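Local coordinates for protein 5-carboxymethyl-2-hydroxymuconate semialdehyde dehydrogenase (Thermus thermophilus, PDB 2D4E) that probably catalyses the NAD-dependent oxidation of 5-carboxymethyl-2-hydroxymuconate semialdehyde to the corresponding acid, as an enzyme of the aldehyde dehydrogenase family, at residues S38-F44 with A59-E65; H102-L106 with T204-L208; A234-P240 with N260-K266; V326-R330 with L370-G374. All coordinates share one frame; numbering follows the deposited sequence.

Contact 1 (S38-F44 with A59-E65)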
# COMPACT_ATOMS: atom_id res chain seq x y z
N SER C 38 -8.11 0.85 -46.71
CA SER C 38 -9.22 1.74 -46.43
C SER C 38 -10.27 1.42 -47.49
O SER C 38 -9.92 0.94 -48.57
CB SER C 38 -8.77 3.20 -46.55
OG SER C 38 -7.70 3.47 -45.67
N GLU C 39 -11.54 1.66 -47.19
CA GLU C 39 -12.59 1.37 -48.16
C GLU C 39 -12.42 2.21 -49.42
O GLU C 39 -12.80 1.79 -50.51
CB GLU C 39 -13.97 1.60 -47.54
CG GLU C 39 -14.26 0.69 -46.35
CD GLU C 39 -15.64 0.91 -45.74
OE1 GLU C 39 -15.90 0.36 -44.65
OE2 GLU C 39 -16.46 1.64 -46.35
N SER C 40 -11.84 3.39 -49.27
CA SER C 40 -11.62 4.29 -50.39
C SER C 40 -10.42 3.86 -51.24
O SER C 40 -10.24 4.34 -52.36
CB SER C 40 -11.38 5.72 -49.89
OG SER C 40 -10.10 5.85 -49.30
N GLY C 41 -9.61 2.95 -50.71
CA GLY C 41 -8.44 2.48 -51.43
C GLY C 41 -7.29 3.47 -51.36
O GLY C 41 -6.19 3.19 -51.83
N GLU C 42 -7.54 4.62 -50.76
CA GLU C 42 -6.54 5.66 -50.63
C GLU C 42 -5.37 5.28 -49.72
O GLU C 42 -5.53 4.52 -48.77
CB GLU C 42 -7.18 6.95 -50.11
CG GLU C 42 -8.01 7.69 -51.15
CD GLU C 42 -8.58 8.99 -50.60
OE1 GLU C 42 -7.82 9.76 -49.96
OE2 GLU C 42 -9.78 9.25 -50.83
N THR C 43 -4.20 5.83 -50.03
CA THR C 43 -3.01 5.59 -49.24
C THR C 43 -2.23 6.90 -49.14
O THR C 43 -2.54 7.87 -49.84
CB THR C 43 -2.08 4.53 -49.88
OG1 THR C 43 -1.64 4.99 -51.16
CG2 THR C 43 -2.81 3.20 -50.05
N PHE C 44 -1.22 6.93 -48.27
CA PHE C 44 -0.38 8.10 -48.12
C PHE C 44 1.05 7.59 -47.98
O PHE C 44 1.30 6.53 -47.41
CB PHE C 44 -0.81 8.94 -46.91
CG PHE C 44 -0.58 8.27 -45.58
CD1 PHE C 44 0.62 8.45 -44.89
CD2 PHE C 44 -1.57 7.48 -45.00
CE1 PHE C 44 0.83 7.86 -43.65
CE2 PHE C 44 -1.37 6.88 -43.75
CZ PHE C 44 -0.17 7.07 -43.08
N ALA C 59 -2.19 2.65 -45.67
CA ALA C 59 -3.61 2.91 -45.90
C ALA C 59 -4.05 4.19 -45.19
O ALA C 59 -3.72 4.42 -44.02
CB ALA C 59 -4.44 1.73 -45.42
N ARG C 60 -4.81 5.03 -45.89
CA ARG C 60 -5.28 6.28 -45.32
C ARG C 60 -6.65 6.07 -44.68
O ARG C 60 -7.68 6.22 -45.32
CB ARG C 60 -5.37 7.35 -46.41
CG ARG C 60 -5.74 8.73 -45.91
CD ARG C 60 -5.56 9.77 -46.99
NE ARG C 60 -5.96 11.10 -46.55
CZ ARG C 60 -5.82 12.21 -47.28
NH1 ARG C 60 -5.28 12.14 -48.49
NH2 ARG C 60 -6.22 13.38 -46.80
N GLY C 61 -6.63 5.74 -43.39
CA GLY C 61 -7.86 5.49 -42.66
C GLY C 61 -8.68 6.71 -42.30
O GLY C 61 -8.13 7.79 -42.04
N GLY C 62 -9.99 6.53 -42.27
CA GLY C 62 -10.90 7.62 -41.93
C GLY C 62 -11.98 7.16 -40.97
O GLY C 62 -11.84 6.11 -40.34
N GLU C 63 -13.05 7.94 -40.87
CA GLU C 63 -14.17 7.62 -39.98
C GLU C 63 -14.68 6.20 -40.10
O GLU C 63 -15.00 5.57 -39.10
CB GLU C 63 -15.34 8.57 -40.25
CG GLU C 63 -15.03 10.04 -40.05
CD GLU C 63 -16.25 10.92 -40.30
OE1 GLU C 63 -16.10 12.16 -40.25
OE2 GLU C 63 -17.35 10.38 -40.53
N ARG C 64 -14.76 5.70 -41.33
CA ARG C 64 -15.26 4.35 -41.57
C ARG C 64 -14.35 3.25 -41.04
O ARG C 64 -14.82 2.27 -40.46
CB ARG C 64 -15.48 4.13 -43.07
CG ARG C 64 -16.83 4.60 -43.56
CD ARG C 64 -17.00 4.37 -45.05
NE ARG C 64 -18.41 4.35 -45.43
CZ ARG C 64 -19.26 3.39 -45.07
NH1 ARG C 64 -18.85 2.36 -44.34
NH2 ARG C 64 -20.53 3.46 -45.45
N GLU C 65 -13.05 3.40 -41.23
CA GLU C 65 -12.12 2.40 -40.74
C GLU C 65 -12.09 2.46 -39.21
O GLU C 65 -12.06 1.44 -38.52
CB GLU C 65 -10.72 2.63 -41.33
CG GLU C 65 -10.63 2.33 -42.84
CD GLU C 65 -11.34 3.37 -43.71
OE1 GLU C 65 -11.74 3.01 -44.84
OE2 GLU C 65 -11.49 4.54 -43.28
O HOH W 1 -12.39 4.88 -46.73
O HOH W 2 -10.11 7.28 -46.64
O HOH W 3 -2.92 10.37 -49.65

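Contact 2 (H102-L106 with T204-L208)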
# COMPACT_ATOMS: atom_id res chain seq x y z
N HIS C 102 11.58 -11.09 -34.02
CA HIS C 102 11.55 -10.21 -35.18
C HIS C 102 12.30 -8.91 -34.90
O HIS C 102 12.14 -7.93 -35.62
CB HIS C 102 10.10 -9.88 -35.55
CG HIS C 102 9.29 -11.08 -35.95
ND1 HIS C 102 9.36 -11.65 -37.20
CD2 HIS C 102 8.40 -11.82 -35.24
CE1 HIS C 102 8.55 -12.69 -37.25
NE2 HIS C 102 7.96 -12.82 -36.08
N ALA C 103 13.13 -8.91 -33.86
CA ALA C 103 13.87 -7.72 -33.45
C ALA C 103 14.64 -7.01 -34.57
O ALA C 103 14.54 -5.79 -34.71
CB ALA C 103 14.83 -8.06 -32.31
N ASP C 104 15.40 -7.76 -35.35
CA ASP C 104 16.18 -7.16 -36.44
C ASP C 104 15.29 -6.42 -37.44
O ASP C 104 15.60 -5.29 -37.82
CB ASP C 104 16.99 -8.24 -37.17
CG ASP C 104 18.07 -8.87 -36.29
OD1 ASP C 104 18.34 -8.36 -35.18
OD2 ASP C 104 18.66 -9.89 -36.72
N GLU C 105 14.20 -7.06 -37.85
CA GLU C 105 13.27 -6.45 -38.81
C GLU C 105 12.68 -5.16 -38.24
O GLU C 105 12.64 -4.13 -38.93
CB GLU C 105 12.13 -7.42 -39.13
CG GLU C 105 12.57 -8.76 -39.71
CD GLU C 105 11.54 -9.86 -39.45
OE1 GLU C 105 10.33 -9.63 -39.69
OE2 GLU C 105 11.94 -10.95 -39.00
N LEU C 106 12.21 -5.21 -36.99
CA LEU C 106 11.61 -4.06 -36.32
C LEU C 106 12.59 -2.89 -36.22
O LEU C 106 12.24 -1.73 -36.49
CB LEU C 106 11.11 -4.45 -34.92
CG LEU C 106 9.83 -5.31 -34.87
CD1 LEU C 106 9.66 -5.96 -33.50
CD2 LEU C 106 8.62 -4.44 -35.21
N THR C 204 6.26 0.50 -38.67
CA THR C 204 6.46 -0.33 -37.49
C THR C 204 5.15 -0.82 -36.84
O THR C 204 5.09 -1.93 -36.32
CB THR C 204 7.30 0.42 -36.44
OG1 THR C 204 8.56 0.79 -37.02
CG2 THR C 204 7.54 -0.45 -35.22
N ALA C 205 4.11 0.01 -36.86
CA ALA C 205 2.84 -0.36 -36.26
C ALA C 205 2.17 -1.51 -37.02
O ALA C 205 1.64 -2.44 -36.40
CB ALA C 205 1.90 0.86 -36.22
N THR C 206 2.19 -1.46 -38.34
CA THR C 206 1.61 -2.54 -39.13
C THR C 206 2.38 -3.83 -38.85
O THR C 206 1.80 -4.92 -38.78
CB THR C 206 1.64 -2.22 -40.64
OG1 THR C 206 0.56 -1.34 -40.96
CG2 THR C 206 1.54 -3.50 -41.46
N LYS C 207 3.69 -3.70 -38.66
CA LYS C 207 4.54 -4.85 -38.36
C LYS C 207 4.17 -5.42 -36.99
O LYS C 207 4.09 -6.64 -36.81
CB LYS C 207 6.02 -4.43 -38.37
CG LYS C 207 6.99 -5.57 -38.10
CD LYS C 207 6.90 -6.67 -39.16
CE LYS C 207 7.93 -7.76 -38.89
NZ LYS C 207 7.99 -8.76 -39.98
N LEU C 208 3.93 -4.53 -36.04
CA LEU C 208 3.56 -4.92 -34.69
C LEU C 208 2.25 -5.70 -34.75
O LEU C 208 2.09 -6.71 -34.06
CB LEU C 208 3.40 -3.68 -33.80
CG LEU C 208 2.91 -3.92 -32.37
CD1 LEU C 208 3.87 -4.86 -31.65
CD2 LEU C 208 2.79 -2.57 -31.63

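Contact 3 (A234-P240 with N260-K266). With NAD (nicotinamide-adenine-dinucleotide), chain K.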
# COMPACT_ATOMS: atom_id res chain seq x y z
N ALA C 234 -8.75 12.10 -35.06
CA ALA C 234 -9.93 12.76 -34.54
C ALA C 234 -11.15 11.85 -34.54
O ALA C 234 -12.01 11.98 -33.67
CB ALA C 234 -10.23 14.03 -35.34
N ALA C 235 -11.23 10.93 -35.50
CA ALA C 235 -12.38 10.02 -35.55
C ALA C 235 -12.33 9.06 -34.36
O ALA C 235 -13.36 8.71 -33.79
CB ALA C 235 -12.39 9.24 -36.86
N LEU C 236 -11.13 8.64 -33.98
CA LEU C 236 -10.97 7.72 -32.85
C LEU C 236 -11.33 8.44 -31.55
O LEU C 236 -12.02 7.88 -30.69
CB LEU C 236 -9.52 7.20 -32.78
CG LEU C 236 -9.15 6.27 -31.62
CD1 LEU C 236 -10.13 5.11 -31.53
CD2 LEU C 236 -7.73 5.75 -31.80
N VAL C 237 -10.89 9.69 -31.41
CA VAL C 237 -11.18 10.46 -30.21
C VAL C 237 -12.68 10.69 -30.07
O VAL C 237 -13.22 10.69 -28.96
CB VAL C 237 -10.47 11.82 -30.24
CG1 VAL C 237 -10.88 12.66 -29.04
CG2 VAL C 237 -8.96 11.61 -30.23
N ALA C 238 -13.36 10.87 -31.19
CA ALA C 238 -14.80 11.11 -31.18
C ALA C 238 -15.68 9.89 -31.06
O ALA C 238 -16.86 10.02 -30.71
CB ALA C 238 -15.20 11.89 -32.43
N HIS C 239 -15.14 8.70 -31.31
CA HIS C 239 -15.97 7.50 -31.27
C HIS C 239 -16.50 7.11 -29.89
O HIS C 239 -15.74 6.93 -28.94
CB HIS C 239 -15.24 6.31 -31.88
CG HIS C 239 -16.16 5.25 -32.40
ND1 HIS C 239 -16.99 4.52 -31.57
CD2 HIS C 239 -16.44 4.84 -33.66
CE1 HIS C 239 -17.74 3.71 -32.31
NE2 HIS C 239 -17.42 3.89 -33.58
N PRO C 240 -17.83 6.96 -29.79
CA PRO C 240 -18.54 6.60 -28.55
C PRO C 240 -18.25 5.22 -27.96
O PRO C 240 -18.61 4.96 -26.81
CB PRO C 240 -20.01 6.76 -28.94
CG PRO C 240 -20.03 6.40 -30.39
CD PRO C 240 -18.77 7.10 -30.91
N ASN C 260 -12.36 17.60 -28.00
CA ASN C 260 -13.13 16.64 -28.78
C ASN C 260 -13.64 15.50 -27.90
O ASN C 260 -14.74 14.99 -28.09
CB ASN C 260 -12.24 16.11 -29.92
CG ASN C 260 -12.96 15.12 -30.83
OD1 ASN C 260 -12.34 14.52 -31.72
ND2 ASN C 260 -14.26 14.94 -30.61
N ALA C 261 -12.83 15.11 -26.93
CA ALA C 261 -13.17 14.01 -26.03
C ALA C 261 -14.31 14.35 -25.06
O ALA C 261 -14.97 13.45 -24.52
CB ALA C 261 -11.94 13.59 -25.24
N ALA C 262 -14.54 15.64 -24.84
CA ALA C 262 -15.58 16.08 -23.92
C ALA C 262 -16.99 15.61 -24.27
O ALA C 262 -17.82 15.41 -23.38
CB ALA C 262 -15.56 17.61 -23.81
N ASP C 263 -17.28 15.43 -25.55
CA ASP C 263 -18.61 15.00 -25.97
C ASP C 263 -19.03 13.65 -25.39
O ASP C 263 -20.23 13.39 -25.23
CB ASP C 263 -18.69 14.95 -27.50
CG ASP C 263 -18.46 16.32 -28.14
OD1 ASP C 263 -19.14 17.29 -27.75
OD2 ASP C 263 -17.61 16.42 -29.04
N HIS C 264 -18.06 12.81 -25.05
CA HIS C 264 -18.37 11.50 -24.49
C HIS C 264 -17.70 11.32 -23.13
O HIS C 264 -17.57 10.21 -22.62
CB HIS C 264 -17.87 10.44 -25.47
CG HIS C 264 -18.72 10.45 -26.71
ND1 HIS C 264 -18.29 10.93 -27.90
CD2 HIS C 264 -20.04 10.00 -26.86
CE1 HIS C 264 -19.33 10.77 -28.75
NE2 HIS C 264 -20.38 10.22 -28.15
N LEU C 265 -17.26 12.43 -22.55
CA LEU C 265 -16.59 12.41 -21.25
C LEU C 265 -15.56 11.29 -21.19
O LEU C 265 -15.54 10.49 -20.25
CB LEU C 265 -17.63 12.23 -20.14
CG LEU C 265 -18.59 13.41 -19.97
CD1 LEU C 265 -19.73 13.02 -19.04
CD2 LEU C 265 -17.84 14.61 -19.42
N LYS C 266 -14.70 11.22 -22.19
CA LYS C 266 -13.68 10.18 -22.23
C LYS C 266 -12.57 10.42 -21.21
O LYS C 266 -12.27 11.56 -20.87
CB LYS C 266 -13.08 10.08 -23.63
CG LYS C 266 -14.09 9.68 -24.69
CD LYS C 266 -13.42 9.28 -25.98
CE LYS C 266 -14.42 8.72 -26.97
NZ LYS C 266 -13.70 8.21 -28.17
PA NAD K . 1.46 15.20 -32.64
O1A NAD K . 0.97 16.01 -33.75
O2A NAD K . 0.76 15.52 -31.38
O5B NAD K . 1.28 13.60 -32.87
C5B NAD K . 0.82 12.65 -31.86
C4B NAD K . -0.37 11.90 -32.43
O4B NAD K . -1.43 12.87 -32.47
C3B NAD K . -0.20 11.45 -33.91
O3B NAD K . -0.46 10.03 -34.04
C2B NAD K . -1.21 12.34 -34.65
O2B NAD K . -1.78 11.72 -35.83
C1B NAD K . -2.23 12.62 -33.56
N9A NAD K . -3.02 13.81 -33.82
C8A NAD K . -2.62 15.03 -34.34
N7A NAD K . -3.63 15.92 -34.46
C5A NAD K . -4.73 15.21 -33.98
C6A NAD K . -6.12 15.57 -33.83
N6A NAD K . -6.60 16.77 -34.17
N1A NAD K . -6.96 14.60 -33.30
C2A NAD K . -6.45 13.35 -32.95
N3A NAD K . -5.20 12.93 -33.06
C4A NAD K . -4.37 13.90 -33.58
O3 NAD K . 2.96 15.41 -32.54
PN NAD K . 4.30 14.58 -32.68
O1N NAD K . 5.12 15.31 -33.66
O2N NAD K . 3.97 13.18 -33.01
O5D NAD K . 4.75 14.92 -31.23
C5D NAD K . 6.06 14.92 -30.71
C4D NAD K . 5.67 15.39 -29.35
O4D NAD K . 5.32 14.30 -28.46
C3D NAD K . 6.65 16.31 -28.63
O3D NAD K . 6.03 17.51 -28.12
C2D NAD K . 7.19 15.37 -27.55
O2D NAD K . 7.69 16.13 -26.42
C1D NAD K . 5.97 14.52 -27.25
N1N NAD K . 6.30 13.24 -26.60
C2N NAD K . 5.97 13.22 -25.26
C3N NAD K . 6.26 12.05 -24.57
C7N NAD K . 5.97 11.91 -23.09
O7N NAD K . 6.24 10.85 -22.54
N7N NAD K . 5.42 12.93 -22.40
C4N NAD K . 6.89 10.90 -25.24
C5N NAD K . 7.18 11.07 -26.63
C6N NAD K . 6.92 12.20 -27.37
O HOH W 4 -15.35 12.06 -27.91

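Contact 4 (V326-R330 with L370-G374)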
# COMPACT_ATOMS: atom_id res chain seq x y z
N VAL C 326 30.00 23.15 -25.88
CA VAL C 326 30.12 23.55 -27.28
C VAL C 326 31.11 22.69 -28.06
O VAL C 326 30.81 22.25 -29.17
CB VAL C 326 30.55 25.04 -27.39
CG1 VAL C 326 30.80 25.41 -28.86
CG2 VAL C 326 29.47 25.93 -26.79
N GLU C 327 32.29 22.44 -27.50
CA GLU C 327 33.28 21.63 -28.19
C GLU C 327 32.81 20.19 -28.35
O GLU C 327 33.10 19.55 -29.36
CB GLU C 327 34.63 21.67 -27.46
CG GLU C 327 35.32 23.03 -27.53
CD GLU C 327 35.31 23.61 -28.95
OE1 GLU C 327 35.81 22.94 -29.88
OE2 GLU C 327 34.81 24.75 -29.13
N ARG C 328 32.09 19.67 -27.36
CA ARG C 328 31.58 18.31 -27.47
C ARG C 328 30.53 18.25 -28.59
O ARG C 328 30.53 17.33 -29.40
CB ARG C 328 30.98 17.87 -26.13
CG ARG C 328 32.03 17.56 -25.06
CD ARG C 328 32.73 16.23 -25.34
NE ARG C 328 31.82 15.11 -25.10
CZ ARG C 328 31.56 14.59 -23.90
NH1 ARG C 328 32.15 15.08 -22.82
NH2 ARG C 328 30.67 13.61 -23.78
N ALA C 329 29.66 19.25 -28.64
CA ALA C 329 28.63 19.30 -29.68
C ALA C 329 29.27 19.41 -31.06
O ALA C 329 28.77 18.84 -32.04
CB ALA C 329 27.71 20.49 -29.44
N ARG C 330 30.37 20.15 -31.13
CA ARG C 330 31.10 20.35 -32.38
C ARG C 330 31.67 19.02 -32.86
O ARG C 330 31.70 18.75 -34.06
CB ARG C 330 32.25 21.35 -32.17
CG ARG C 330 32.74 22.01 -33.45
CD ARG C 330 34.06 22.76 -33.23
NE ARG C 330 33.97 23.85 -32.26
CZ ARG C 330 33.28 24.97 -32.44
NH1 ARG C 330 32.59 25.17 -33.56
NH2 ARG C 330 33.30 25.92 -31.51
N LEU C 370 24.54 32.45 -30.91
CA LEU C 370 24.75 31.15 -31.53
C LEU C 370 26.22 30.79 -31.44
O LEU C 370 27.06 31.45 -32.06
CB LEU C 370 24.31 31.20 -33.00
CG LEU C 370 24.54 29.90 -33.77
CD1 LEU C 370 23.83 28.75 -33.05
CD2 LEU C 370 24.01 30.06 -35.19
N LEU C 371 26.54 29.75 -30.68
CA LEU C 371 27.93 29.33 -30.50
C LEU C 371 28.37 28.21 -31.45
O LEU C 371 29.56 28.05 -31.71
CB LEU C 371 28.16 28.89 -29.05
CG LEU C 371 27.78 29.90 -27.96
CD1 LEU C 371 28.15 29.32 -26.61
CD2 LEU C 371 28.50 31.23 -28.17
N VAL C 372 27.41 27.44 -31.95
CA VAL C 372 27.74 26.36 -32.87
C VAL C 372 26.48 25.81 -33.54
O VAL C 372 25.39 25.87 -32.97
CB VAL C 372 28.50 25.22 -32.13
CG1 VAL C 372 27.64 24.66 -31.01
CG2 VAL C 372 28.92 24.14 -33.11
N GLY C 373 26.64 25.29 -34.76
CA GLY C 373 25.50 24.75 -35.49
C GLY C 373 24.60 25.83 -36.03
O GLY C 373 25.06 26.81 -36.61
N GLY C 374 23.29 25.66 -35.86
CA GLY C 374 22.34 26.66 -36.33
C GLY C 374 21.99 26.61 -37.81
O GLY C 374 21.47 27.57 -38.36

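Contact 1 (S38-F44 with A59-E65)
Glu65 reaches from the first turn of helix 63-80 to the backbone of the Ser38-Gly41 type I turn. Its OE1 takes the N-H of Glu39 in a short and fairly straight bond, with N to OE1 at 2.7 Å and an N-H...O angle of 162°. A bend at chi2 (72°) brings the carboxylate round so that OE2 can accept from the N of Gly62, the N-cap residue, at 2.7 Å. One carboxylate thus ties the turn to the helix start, and a water bridges OE1 to Ser40 N. Ser38 OG donates to Arg60 O at 2.8 Å from almost straight above the carbonyl plane, and it is also bonded to His29. Beyond the turn, Arg60 N donates to Glu42 O (3.0 Å, 174°), next to the antiparallel, non-hydrogen-bonded pair Thr43-Ala59. The ring of Phe44 turns its edge to this backbone, CE2 lying 3.4 Å from Ala59 O. Farther out the extended Glu39 crosses Arg64 at about a right angle, in a salt bridge of 3.2 Å between OE2 and NH1. The extended Arg60 has its stronger partner in Glu231; its pairing with Glu42 is long and rests on charge alone. The contact closes the open end of the two-stranded hairpin 43-48/53-59, where the chain passes into helix 63-80 beside strand 29-31.

Contact 2 (H102-L106 with T204-L208)
Lys207 and Glu105 join two helices, 203-214 and 103-114, in a helix-helix contact that is apolar on one side and ionic on the other. The packed side is made by Leu106, whose CD2 methyl lies 3.5 Å from Lys207 CG, and by the looser approach of the same CD2 to Thr204 CG2 at 4.1 Å. Both leucine and threonine are buried: Val125 of helix 118-136 touches Leu106, and Leu176 of helix 175-188 touches Thr204. Lys207 serves both parts, its aliphatic root lying against the leucine and its ammonium end in the polar part. With CG anti to the backbone N (chi1 -179°) and a bend at chi2 (62°), the chain leaves its own helix, passes Leu106 and crosses Glu105 at about a right angle. The polar side is partly exposed and carried by Glu105, Lys207 and His102; the whole contact buries a modest 221 Å². There His102, the N-cap residue of helix 103-114, sends ND1 to OE2 of Glu105 at 3.2 Å, a His-carboxylate bond that helps fix the rotation of the carboxylate. Its other nitrogen, NE2, is bonded to Glu214, near the far end of the lysine's helix. The salt bridge itself is short: Lys207 NZ donates to Glu105 OE1 at 2.5 Å, nearly along the C-O axis.

Contact 3 (A234-P240 with N260-K266)
Val237 and Ala261 bring the ends of helices 229-238 and 251-261 together, their CA atoms 5.8 Å apart. The first helix gives way at His239. The second winds up in a Schellman motif: Leu265, with positive phi, is the C-prime residue, Lys266 N bonds to Ala261 O and Leu265 N to Ala262 O. His264 N also reaches Ala261 O, from the opposite face to Lys266 N. The side chains fill the space between these ends. Val237 lays CG1 4.1 Å from Ala261 CB and also against the side chain of Asn260. Pro240 sits over one face of the His264 imidazole in a CH-pi contact, CB 4.0 Å from the ring centroid and 30° off its normal. Lys266, extended beyond CG, delivers NZ to two carbonyls of the facing segment. It donates to His239 O at 2.5 Å, tilted 30° from the carbonyl plane, and to Val237 O at 2.6 Å, well above the plane of that second carbonyl. A water links Val237 O with Asn260 O and His264 ND1. Replacing Lys266 by a methionine would probably leave the carbonyls of Val237 and His239 without their ammonium donor. Ala234, one turn before Val237, meets the NAD adenine through its N, 3.4 Å from C2A, and Met258 of the second subunit packs on Ala261. The carbonyl oxygens at and just beyond the helix end probably stabilise the ammonium of this buried lysine and favour its protonated form.

Contact 4 (V326-R330 with L370-G374)
Val326 of helix 315-331 meets Leu371 and Val372 of the edge strand 369-372 with a different methyl for each. Its CG2 touches Leu371 CD1 at 3.6 Å, and these two side chains cross at about a right angle. CG1, placed anti to the backbone N (chi1 175°), instead comes to 3.9 Å from Val372 CG1, the two valines sliding past each other in opposite directions. Ala329, one turn on, approaches the same Val372 methyl more distantly. An alanine in place of Val326 would probably open a gap under Leu371 CD1 and Val372 CG1, since both methyls that fill it would be gone. The exposed Arg330 bends at chi3 and brings NH1 to 3.8 Å from Val372 CG2. Glu327 holds that guanidinium side-on: NE donates to OE1 and NH2 to OE2, each at 3.1 Å and close to the guanidinium plane. The axes of segments 326-330 and 370-372 approach to 8.7 Å, with 52° between their N-to-C directions. Strand 395-398 pairs with Val372 and helix 286-298 touches Ala329. The arrangement is that of a helix packed on the border of an alpha/beta sheet, here the mixed sheet of the probable catalytic domain of an aldehyde dehydrogenase.

Contacts 1, 2, 3 and 4 follow one another in series along the chain, each closing before the next opens. Contacts 1 and 3 have centres 20 Å apart and touch where Glu63 CA meets Ala235 CB at 3.9 Å, so helix 63-80 is packed against the helix that carries part of the NAD pocket. Contact 2 lies about 22 Å from contact 1 and 29 Å from contact 3, centre to centre; its helix 203-214 and contact 3's helix 229-238 belong to the region of the five-stranded parallel sheet. Contact 4, its centre 36 to 45 Å from the other centres, belongs to the seven-stranded mixed sheet, consistent with separate cofactor-binding and catalytic domains.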